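Side-chain contacts in Phospholipase/Carboxylesterase (PDB 4H0C), which probably hydrolyses carboxylic esters, perhaps including palmitoyl thioesters on proteins, as an alpha/beta-hydrolase of the phospholipase/carboxylesterase family: residues A[199-202]-A[203-207]; A[45-48]-A[49-52]; A[174-177]-A[178-182]; A[37-40]-A[41-44]. All coordinates share one frame; numbering follows the deposited sequence.

Contact 1 of 4, residues A[199-202]-A[203-207]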
loop_
_atom_site.group_PDB
_atom_site.type_symbol
_atom_site.label_atom_id
_atom_site.label_comp_id
_atom_site.label_asym_id
_atom_site.label_seq_id
_atom_site.Cartn_x
_atom_site.Cartn_y
_atom_site.Cartn_z
ATOM N N ASP A 199 -10.978 3.514 -14.644
ATOM C CA ASP A 199 -12.000 2.641 -14.053
ATOM C C ASP A 199 -11.665 2.316 -12.589
ATOM O O ASP A 199 -12.556 2.287 -11.720
ATOM C CB ASP A 199 -12.142 1.355 -14.865
ATOM C CG ASP A 199 -12.988 1.530 -16.151
ATOM O OD1 ASP A 199 -13.140 0.511 -16.847
ATOM O OD2 ASP A 199 -13.487 2.640 -16.491
ATOM N N GLU A 200 -10.387 2.076 -12.322
ATOM C CA GLU A 200 -9.912 1.780 -10.968
ATOM C C GLU A 200 -10.146 2.974 -10.067
ATOM O O GLU A 200 -10.592 2.813 -8.934
ATOM C CB GLU A 200 -8.422 1.434 -10.969
ATOM C CG GLU A 200 -8.118 0.054 -11.502
ATOM C CD GLU A 200 -6.653 -0.108 -11.839
ATOM O OE1 GLU A 200 -6.289 0.221 -12.985
ATOM O OE2 GLU A 200 -5.880 -0.564 -10.955
ATOM N N ILE A 201 -9.877 4.167 -10.591
ATOM C CA ILE A 201 -10.070 5.399 -9.822
ATOM C C ILE A 201 -11.538 5.574 -9.423
ATOM O O ILE A 201 -11.822 5.826 -8.242
ATOM C CB ILE A 201 -9.567 6.648 -10.586
ATOM C CG1 ILE A 201 -8.042 6.590 -10.760
ATOM C CG2 ILE A 201 -9.981 7.944 -9.869
ATOM C CD1 ILE A 201 -7.259 6.619 -9.459
ATOM N N GLN A 202 -12.451 5.437 -10.393
ATOM C CA GLN A 202 -13.890 5.590 -10.132
ATOM C C GLN A 202 -14.362 4.528 -9.155
ATOM O O GLN A 202 -15.175 4.809 -8.262
ATOM C CB GLN A 202 -14.737 5.404 -11.390
ATOM C CG GLN A 202 -14.497 6.342 -12.555
ATOM C CD GLN A 202 -15.507 6.098 -13.674
ATOM O OE1 GLN A 202 -15.146 5.665 -14.776
ATOM N NE2 GLN A 202 -16.789 6.356 -13.385
ATOM N N LEU A 203 -13.901 3.295 -9.371
ATOM C CA LEU A 203 -14.341 2.189 -8.543
ATOM C C LEU A 203 -13.911 2.394 -7.103
ATOM O O LEU A 203 -14.707 2.181 -6.181
ATOM C CB LEU A 203 -13.855 0.849 -9.087
ATOM C CG LEU A 203 -14.423 -0.382 -8.379
ATOM C CD1 LEU A 203 -15.944 -0.324 -8.231
ATOM C CD2 LEU A 203 -13.966 -1.613 -9.154
ATOM N N VAL A 204 -12.669 2.834 -6.913
ATOM C CA VAL A 204 -12.176 3.096 -5.561
ATOM C C VAL A 204 -12.982 4.240 -4.926
ATOM O O VAL A 204 -13.340 4.189 -3.739
ATOM C CB VAL A 204 -10.655 3.358 -5.553
ATOM C CG1 VAL A 204 -10.226 3.984 -4.242
ATOM C CG2 VAL A 204 -9.917 2.036 -5.767
ATOM N N ASN A 205 -13.282 5.268 -5.712
ATOM C CA ASN A 205 -14.030 6.415 -5.170
ATOM C C ASN A 205 -15.442 6.067 -4.731
ATOM O O ASN A 205 -15.949 6.655 -3.780
ATOM C CB ASN A 205 -14.071 7.560 -6.187
ATOM C CG ASN A 205 -12.742 8.275 -6.315
ATOM O OD1 ASN A 205 -11.860 8.155 -5.452
ATOM N ND2 ASN A 205 -12.596 9.037 -7.388
ATOM N N ASN A 206 -16.056 5.103 -5.420
ATOM C CA ASN A 206 -17.432 4.674 -5.136
ATOM C C ASN A 206 -17.544 3.547 -4.115
ATOM O O ASN A 206 -18.653 3.162 -3.732
ATOM C CB ASN A 206 -18.141 4.269 -6.427
ATOM C CG ASN A 206 -18.338 5.434 -7.366
ATOM O OD1 ASN A 206 -18.722 6.533 -6.958
ATOM N ND2 ASN A 206 -18.080 5.198 -8.636
ATOM N N THR A 207 -16.397 3.038 -3.664
ATOM C CA THR A 207 -16.365 1.927 -2.716
ATOM C C THR A 207 -15.518 2.284 -1.502
ATOM O O THR A 207 -16.041 2.796 -0.502
ATOM C CB THR A 207 -15.905 0.603 -3.381
ATOM O OG1 THR A 207 -14.584 0.749 -3.936
ATOM C CG2 THR A 207 -16.891 0.190 -4.500
#
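Ile-201 and Asn-205, one turn apart on helix 198-206, run side by side and point the same way, a small worked example of how an i to i+4 pair builds one face of a helix. The touching branch of the isoleucine is CG2, set opposite its own backbone N, and it lies 3.8 Å from ND2 of Asn-205. Asn-205 turns CG away from its carbonyl carbon (chi1 -74°), which folds the amide back until CG sits 3.2 Å from Ile-201 O. That oxygen is already engaged by the backbone, Asn-205 N donating to Ile-201 O at 3.0 Å, and the amide looks outward instead: OD1 accepts from Lys-46 N and ND2 donates to Val-44 O. On another face Val-204 lays CG2 3.3 Å from Glu-200 O, and both residues turn toward the central sheet, where they touch Phe-131 and Phe-155. The Glu-200 carboxylate is buried and answered by Arg-192, Ser-157 and Ser-197. Near the helix end Thr-207 OG1 donates to Leu-203 O at 2.7 Å. Replacing Asn-205 with a leucine would probably leave Lys-46 N and Val-44 O without their amide partner and weaken the hold of the 44-46 loop on the helix. The chemistry thus implies a division of labour: backbone bonds shape the turn, while one amide, using its donor and its acceptor together, fastens it to a neighbouring loop.

Contact 2 of 4, residues A[45-48]-A[49-52]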
loop_
_atom_site.group_PDB
_atom_site.type_symbol
_atom_site.label_atom_id
_atom_site.label_comp_id
_atom_site.label_asym_id
_atom_site.label_seq_id
_atom_site.Cartn_x
_atom_site.Cartn_y
_atom_site.Cartn_z
ATOM N N LEU A 45 -8.496 10.946 -6.801
ATOM C CA LEU A 45 -9.054 10.150 -5.712
ATOM C C LEU A 45 -9.766 11.038 -4.695
ATOM O O LEU A 45 -9.320 12.166 -4.424
ATOM C CB LEU A 45 -7.934 9.389 -5.000
ATOM C CG LEU A 45 -7.278 8.262 -5.792
ATOM C CD1 LEU A 45 -6.048 7.742 -5.058
ATOM C CD2 LEU A 45 -8.266 7.126 -6.046
ATOM N N LYS A 46 -10.869 10.525 -4.139
ATOM C CA LYS A 46 -11.657 11.245 -3.125
ATOM C C LYS A 46 -10.933 11.195 -1.777
ATOM O O LYS A 46 -11.246 10.349 -0.930
ATOM C CB LYS A 46 -13.066 10.616 -3.034
ATOM C CG LYS A 46 -14.045 11.328 -2.113
ATOM C CD LYS A 46 -15.489 10.854 -2.311
ATOM C CE LYS A 46 -16.248 10.726 -0.993
ATOM N NZ LYS A 46 -15.887 11.689 0.085
ATOM N N LEU A 47 -9.968 12.101 -1.583
ATOM C CA LEU A 47 -9.157 12.135 -0.351
ATOM C C LEU A 47 -9.286 13.476 0.363
ATOM O O LEU A 47 -8.454 13.832 1.192
ATOM C CB LEU A 47 -7.689 11.876 -0.685
ATOM C CG LEU A 47 -7.432 10.519 -1.353
ATOM C CD1 LEU A 47 -5.999 10.474 -1.836
ATOM C CD2 LEU A 47 -7.732 9.368 -0.395
ATOM N N ASP A 48 -10.321 14.233 0.026
ATOM C CA ASP A 48 -10.393 15.625 0.473
ATOM C C ASP A 48 -10.610 15.777 1.991
ATOM O O ASP A 48 -10.360 16.854 2.530
ATOM C CB ASP A 48 -11.441 16.392 -0.328
ATOM C CG ASP A 48 -12.831 15.945 -0.004
ATOM O OD1 ASP A 48 -13.193 14.825 -0.421
ATOM O OD2 ASP A 48 -13.555 16.714 0.670
ATOM N N GLU A 49 -11.041 14.705 2.673
ATOM C CA GLU A 49 -11.181 14.734 4.145
ATOM C C GLU A 49 -9.958 14.160 4.881
ATOM O O GLU A 49 -9.914 14.136 6.132
ATOM C CB GLU A 49 -12.461 14.032 4.595
ATOM C CG GLU A 49 -13.706 14.804 4.198
ATOM C CD GLU A 49 -14.986 14.032 4.416
ATOM O OE1 GLU A 49 -15.131 12.937 3.816
ATOM O OE2 GLU A 49 -15.846 14.523 5.181
HETATM N N MSE A 50 -8.939 13.767 4.117
HETATM C CA MSE A 50 -7.769 13.116 4.720
HETATM C C MSE A 50 -6.572 14.043 4.905
HETATM O O MSE A 50 -6.266 14.897 4.041
HETATM C CB MSE A 50 -7.278 11.929 3.896
HETATM C CG MSE A 50 -8.108 10.621 4.037
HETATM SE SE MSE A 50 -9.857 10.866 3.238
HETATM C CE MSE A 50 -10.270 8.978 3.075
ATOM N N ALA A 51 -5.896 13.841 6.037
ATOM C CA ALA A 51 -4.516 14.284 6.195
ATOM C C ALA A 51 -3.702 13.288 5.374
ATOM O O ALA A 51 -3.823 12.085 5.572
ATOM C CB ALA A 51 -4.103 14.267 7.662
ATOM N N ILE A 52 -2.885 13.784 4.454
ATOM C CA ILE A 52 -2.123 12.911 3.539
ATOM C C ILE A 52 -0.675 12.839 3.994
ATOM O O ILE A 52 -0.028 13.880 4.167
ATOM C CB ILE A 52 -2.203 13.428 2.084
ATOM C CG1 ILE A 52 -3.657 13.413 1.578
ATOM C CG2 ILE A 52 -1.219 12.691 1.171
ATOM C CD1 ILE A 52 -3.866 14.260 0.333
HETATM O O HOH W 1 -12.786 12.505 1.372
HETATM O O HOH W 2 -17.273 11.124 2.571
HETATM O O HOH W 3 -7.039 16.286 1.455
#
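Leu-47 and Met-50, a selenomethionine, close a type I beta turn, and the bond that defines it runs from Met-50 N to Leu-47 O at 3.0 Å. The donor stands well above the carbonyl plane, 54° out of it. Over the turn the side chain of Met-50 doubles back: a bend at chi2 (68°) brings SE to 3.9 Å from Leu-47 CA, and its CE comes within 4.3 Å of Leu-47 CD2. Both side chains also touch Leu-209, and Leu-47 reaches Met-27 of strand 23-28.

On the polar side Lys-46 and Glu-49 lie alongside each other, their NZ and OE1 4.0 Å apart, beyond a direct salt bridge. Water 2 spans the pair, accepting from Lys-46 NZ at 2.9 Å and donating to Glu-49 OE1. Water 1 sits further in, accepting a hydrogen bond from Glu-49 N and donating one to Asp-48 OD1 at 3.0 Å, with weak links to the lysine and the glutamate. The planes of the Asp-48 and Glu-49 carboxylates are nearly parallel, turned 7° from each other.

Further out, water 3 donates to both Leu-47 O and Met-50 O. Strand 50-55 begins here, Met-50 pairing through its backbone with Val-16, and Lys-46 N is held by Asn-205 OD1. The turn therefore has two chemistries: an apolar side folded against its neighbours, and a charged side where bridging water probably relays the attraction between lysine and glutamate and may soften the repulsion between the two acids.

Contact 3 of 4, residues A[174-177]-A[178-182]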
loop_
_atom_site.group_PDB
_atom_site.type_symbol
_atom_site.label_atom_id
_atom_site.label_comp_id
_atom_site.label_asym_id
_atom_site.label_seq_id
_atom_site.Cartn_x
_atom_site.Cartn_y
_atom_site.Cartn_z
ATOM N N VAL A 174 -5.282 -12.235 -2.272
ATOM C CA VAL A 174 -6.716 -12.169 -1.956
ATOM C C VAL A 174 -7.117 -13.279 -0.956
ATOM O O VAL A 174 -7.829 -13.037 0.055
ATOM C CB VAL A 174 -7.565 -12.238 -3.257
ATOM C CG1 VAL A 174 -9.053 -12.365 -2.950
ATOM C CG2 VAL A 174 -7.298 -11.019 -4.142
ATOM N N THR A 175 -6.654 -14.493 -1.216
ATOM C CA THR A 175 -6.975 -15.620 -0.341
ATOM C C THR A 175 -6.511 -15.351 1.094
ATOM O O THR A 175 -7.265 -15.565 2.049
ATOM C CB THR A 175 -6.420 -16.942 -0.885
ATOM O OG1 THR A 175 -7.016 -17.183 -2.164
ATOM C CG2 THR A 175 -6.767 -18.084 0.048
ATOM N N ILE A 176 -5.300 -14.824 1.236
ATOM C CA ILE A 176 -4.753 -14.532 2.568
ATOM C C ILE A 176 -5.533 -13.390 3.221
ATOM O O ILE A 176 -5.897 -13.468 4.415
ATOM C CB ILE A 176 -3.248 -14.205 2.477
ATOM C CG1 ILE A 176 -2.460 -15.493 2.202
ATOM C CG2 ILE A 176 -2.762 -13.575 3.773
ATOM C CD1 ILE A 176 -1.046 -15.293 1.701
ATOM N N LEU A 177 -5.775 -12.326 2.462
ATOM C CA LEU A 177 -6.562 -11.173 2.973
ATOM C C LEU A 177 -7.952 -11.601 3.423
ATOM O O LEU A 177 -8.432 -11.190 4.501
ATOM C CB LEU A 177 -6.692 -10.079 1.895
ATOM C CG LEU A 177 -5.411 -9.317 1.530
ATOM C CD1 LEU A 177 -5.559 -8.628 0.182
ATOM C CD2 LEU A 177 -5.082 -8.291 2.592
ATOM N N GLU A 178 -8.594 -12.450 2.626
ATOM C CA GLU A 178 -9.938 -12.941 2.993
ATOM C C GLU A 178 -9.910 -13.807 4.250
ATOM O O GLU A 178 -10.735 -13.627 5.151
ATOM C CB GLU A 178 -10.594 -13.664 1.824
ATOM C CG GLU A 178 -11.051 -12.687 0.737
ATOM C CD GLU A 178 -11.804 -13.344 -0.404
ATOM O OE1 GLU A 178 -11.556 -14.532 -0.688
ATOM O OE2 GLU A 178 -12.654 -12.653 -1.021
ATOM N N ASP A 179 -8.913 -14.682 4.349
ATOM C CA ASP A 179 -8.703 -15.471 5.576
ATOM C C ASP A 179 -8.510 -14.623 6.829
ATOM O O ASP A 179 -8.919 -15.019 7.928
ATOM C CB ASP A 179 -7.555 -16.475 5.390
ATOM C CG ASP A 179 -7.985 -17.706 4.600
ATOM O OD1 ASP A 179 -9.217 -17.917 4.395
ATOM O OD2 ASP A 179 -7.089 -18.463 4.177
HETATM N N MSE A 180 -7.922 -13.439 6.657
HETATM C CA MSE A 180 -7.696 -12.526 7.770
HETATM C C MSE A 180 -8.820 -11.521 7.932
HETATM O O MSE A 180 -8.678 -10.523 8.646
HETATM C CB MSE A 180 -6.345 -11.860 7.618
HETATM C CG MSE A 180 -5.223 -12.892 7.660
HETATM SE SE MSE A 180 -3.588 -12.010 7.405
HETATM C CE MSE A 180 -3.544 -11.064 9.137
ATOM N N ASN A 181 -9.953 -11.812 7.284
ATOM C CA ASN A 181 -11.200 -11.081 7.514
ATOM C C ASN A 181 -11.233 -9.676 6.912
ATOM O O ASN A 181 -12.000 -8.832 7.366
ATOM C CB ASN A 181 -11.600 -11.056 9.013
ATOM C CG ASN A 181 -13.077 -10.687 9.236
ATOM O OD1 ASN A 181 -13.961 -10.970 8.393
ATOM N ND2 ASN A 181 -13.352 -10.068 10.376
ATOM N N ALA A 182 -10.446 -9.425 5.871
ATOM C CA ALA A 182 -10.671 -8.221 5.070
ATOM C C ALA A 182 -11.958 -8.389 4.252
ATOM O O ALA A 182 -12.365 -9.523 3.943
ATOM C CB ALA A 182 -9.481 -7.969 4.154
HETATM O O HOH W 4 -10.120 -16.634 -2.826
#
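Leu-177 and Ala-182 meet across a Schellman motif that ends helix 167-179, inside the beta-alpha-beta unit that leads from strand 153-160 to strand 183-190. The backbone bonds come first. Leu-177 O accepts from Ala-182 N at 3.0 Å, while Asn-181, with positive phi (74°), gives its N-H to Glu-178 O at 2.9 Å. One turn earlier the helix is still regular, and Glu-178 N reaches Val-174 O nearly along the C=O axis at 2.7 Å.

The apolar contacts follow the reversal. Leu-177 CB and Ala-182 CB approach to 4.2 Å, and both residues touch Val-154 of the sheet. Ile-176 and Met-180, a selenomethionine, run alongside each other; both lean on Thr-119 of helix 109-120. The isoleucine offers CG2, the branch opposite its backbone N, and SE of Met-180 rests 4.0 Å from it.

Polar groups keep to the outer side. The Glu-178 chain is extended past CG and lays its carboxyl carbon CD 3.9 Å from Val-174 CG1, alongside the valine, which itself packs on Val-184 and Ile-156 of the sheet. Asn-181 ND2 bonds to Asp-148, and Thr-175 OG1 to Gln-171 O, tying the helix end to the loop before strand 153-160 and the hydroxyl to the previous turn. Between Thr-175 and Glu-178 a single water joins the two side chains, 3.2 Å from Thr-175 OG1 and only weakly bound to Glu-178 OE1.

Contact 4 of 4, residues A[37-40]-A[41-44]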
loop_
_atom_site.group_PDB
_atom_site.type_symbol
_atom_site.label_atom_id
_atom_site.label_comp_id
_atom_site.label_asym_id
_atom_site.label_seq_id
_atom_site.Cartn_x
_atom_site.Cartn_y
_atom_site.Cartn_z
ATOM N N ASP A 37 4.991 12.978 -6.303
ATOM C CA ASP A 37 4.280 12.314 -7.400
ATOM C C ASP A 37 2.982 11.716 -6.874
ATOM O O ASP A 37 1.891 12.154 -7.243
ATOM C CB ASP A 37 5.111 11.168 -8.001
ATOM C CG ASP A 37 6.266 11.642 -8.866
ATOM O OD1 ASP A 37 6.194 12.761 -9.413
ATOM O OD2 ASP A 37 7.253 10.870 -9.007
ATOM N N ILE A 38 3.121 10.720 -6.001
ATOM C CA ILE A 38 1.988 9.921 -5.514
ATOM C C ILE A 38 0.898 10.785 -4.872
ATOM O O ILE A 38 -0.288 10.500 -5.019
ATOM C CB ILE A 38 2.433 8.725 -4.609
ATOM C CG1 ILE A 38 1.385 7.587 -4.606
ATOM C CG2 ILE A 38 2.758 9.162 -3.167
ATOM C CD1 ILE A 38 1.184 6.880 -5.924
ATOM N N ILE A 39 1.302 11.858 -4.187
ATOM C CA ILE A 39 0.336 12.795 -3.591
ATOM C C ILE A 39 -0.577 13.419 -4.647
ATOM O O ILE A 39 -1.755 13.681 -4.380
ATOM C CB ILE A 39 1.042 13.870 -2.757
ATOM C CG1 ILE A 39 1.549 13.226 -1.471
ATOM C CG2 ILE A 39 0.119 15.046 -2.462
ATOM C CD1 ILE A 39 2.380 14.147 -0.597
ATOM N N SER A 40 -0.063 13.615 -5.856
ATOM C CA SER A 40 -0.879 14.245 -6.893
ATOM C C SER A 40 -2.115 13.404 -7.264
ATOM O O SER A 40 -3.018 13.896 -7.961
ATOM C CB SER A 40 -0.057 14.595 -8.125
ATOM O OG SER A 40 0.376 13.421 -8.770
ATOM N N LEU A 41 -2.161 12.145 -6.812
ATOM C CA LEU A 41 -3.374 11.328 -7.021
ATOM C C LEU A 41 -4.575 11.904 -6.273
ATOM O O LEU A 41 -5.709 11.531 -6.556
ATOM C CB LEU A 41 -3.172 9.856 -6.649
ATOM C CG LEU A 41 -2.404 8.986 -7.661
ATOM C CD1 LEU A 41 -1.987 7.663 -7.047
ATOM C CD2 LEU A 41 -3.158 8.756 -8.969
ATOM N N GLN A 42 -4.334 12.822 -5.337
ATOM C CA GLN A 42 -5.447 13.472 -4.636
ATOM C C GLN A 42 -6.298 14.320 -5.594
ATOM O O GLN A 42 -7.409 14.709 -5.258
ATOM C CB GLN A 42 -4.939 14.329 -3.483
ATOM C CG GLN A 42 -4.279 15.631 -3.913
ATOM C CD GLN A 42 -3.819 16.409 -2.701
ATOM O OE1 GLN A 42 -4.614 16.728 -1.833
ATOM N NE2 GLN A 42 -2.539 16.714 -2.637
ATOM N N LYS A 43 -5.773 14.583 -6.783
ATOM C CA LYS A 43 -6.511 15.322 -7.808
ATOM C C LYS A 43 -7.651 14.500 -8.413
ATOM O O LYS A 43 -8.575 15.069 -8.990
ATOM C CB LYS A 43 -5.577 15.832 -8.901
ATOM C CG LYS A 43 -4.665 16.962 -8.445
ATOM C CD LYS A 43 -3.679 17.303 -9.545
ATOM C CE LYS A 43 -2.542 18.165 -9.029
ATOM N NZ LYS A 43 -1.437 18.204 -10.023
ATOM N N VAL A 44 -7.583 13.169 -8.281
ATOM C CA VAL A 44 -8.569 12.248 -8.886
ATOM C C VAL A 44 -9.203 11.262 -7.888
ATOM O O VAL A 44 -10.322 10.795 -8.114
ATOM C CB VAL A 44 -8.027 11.494 -10.141
ATOM C CG1 VAL A 44 -7.720 12.477 -11.262
ATOM C CG2 VAL A 44 -6.809 10.622 -9.820
#
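Two first torsions set up the apolar meeting of Ile-38 and Leu-41. Ile-38 carries CG1 opposite its backbone N (chi1 -156°) and Leu-41 carries CG opposite its carbonyl carbon (chi1 -77°), and the side chains cross obliquely until Ile-38 CD1 and Leu-41 CD1 are 3.5 Å apart, tighter than ordinary van der Waals contact. Met-27 of strand 23-28 touches both, and Leu-41 also meets Ile-196.

Gln-42 takes the rarer rotation, CG between the backbone N and the carbonyl carbon (chi1 74°). It then runs alongside Ile-39, with Gln-42 CG 3.2 Å from Ile-39 O. The amide is aimed at the sheet, where NE2 donates to Ser-14 OG, and the side chain touches Ile-52, which Ile-39 contacts as well. With an alanine at Gln-42, Ser-14 OG would probably lose its amide donor and a gap would open beside Ile-39 CG2 and Ile-52.

The backbone explains the three-residue spacing. Helix 35-39 tightens into a 3-10 segment, with Leu-41 N bonding Ile-38 O at 3.1 Å, Gln-42 N bonding Ile-39 O at 2.9 Å, and Lys-43 N bonding Ser-40 O; all three donors stand above the acceptor's carbonyl plane. Lys-43 lays its CB, CG and CD along Ser-40 O on the outer side.

Such i to i+3 bonding places Ile-38 with Leu-41 and Ile-39 with Gln-42, which implies apolar packing of Ile-38 on Leu-41, and for Gln-42 an amide whose direction is probably set by its bond to Ser-14 OG.

Contacts 1, 2 and 4 form one neighbourhood. Contacts 2 and 4 share the chain between helix 35-39 and strand 50-55, their centres 10 Å apart, and contact 1 is fastened to both through the amide of Asn-205. Contact 3 stands apart at the other edge of the sheet, its centre about 28 Å from that of contact 4. All four are partly buried; contact 1 also buries a carboxylate, while the charges of contact 2 lie outside. Their chemistry varies with place: contact 1 is a regular helix turn, contact 4 a tightened 3-10 one, contact 3 a helix terminus, and contact 2 a beta turn with the most bridging water, its lysine and glutamate close but not salt-bridged.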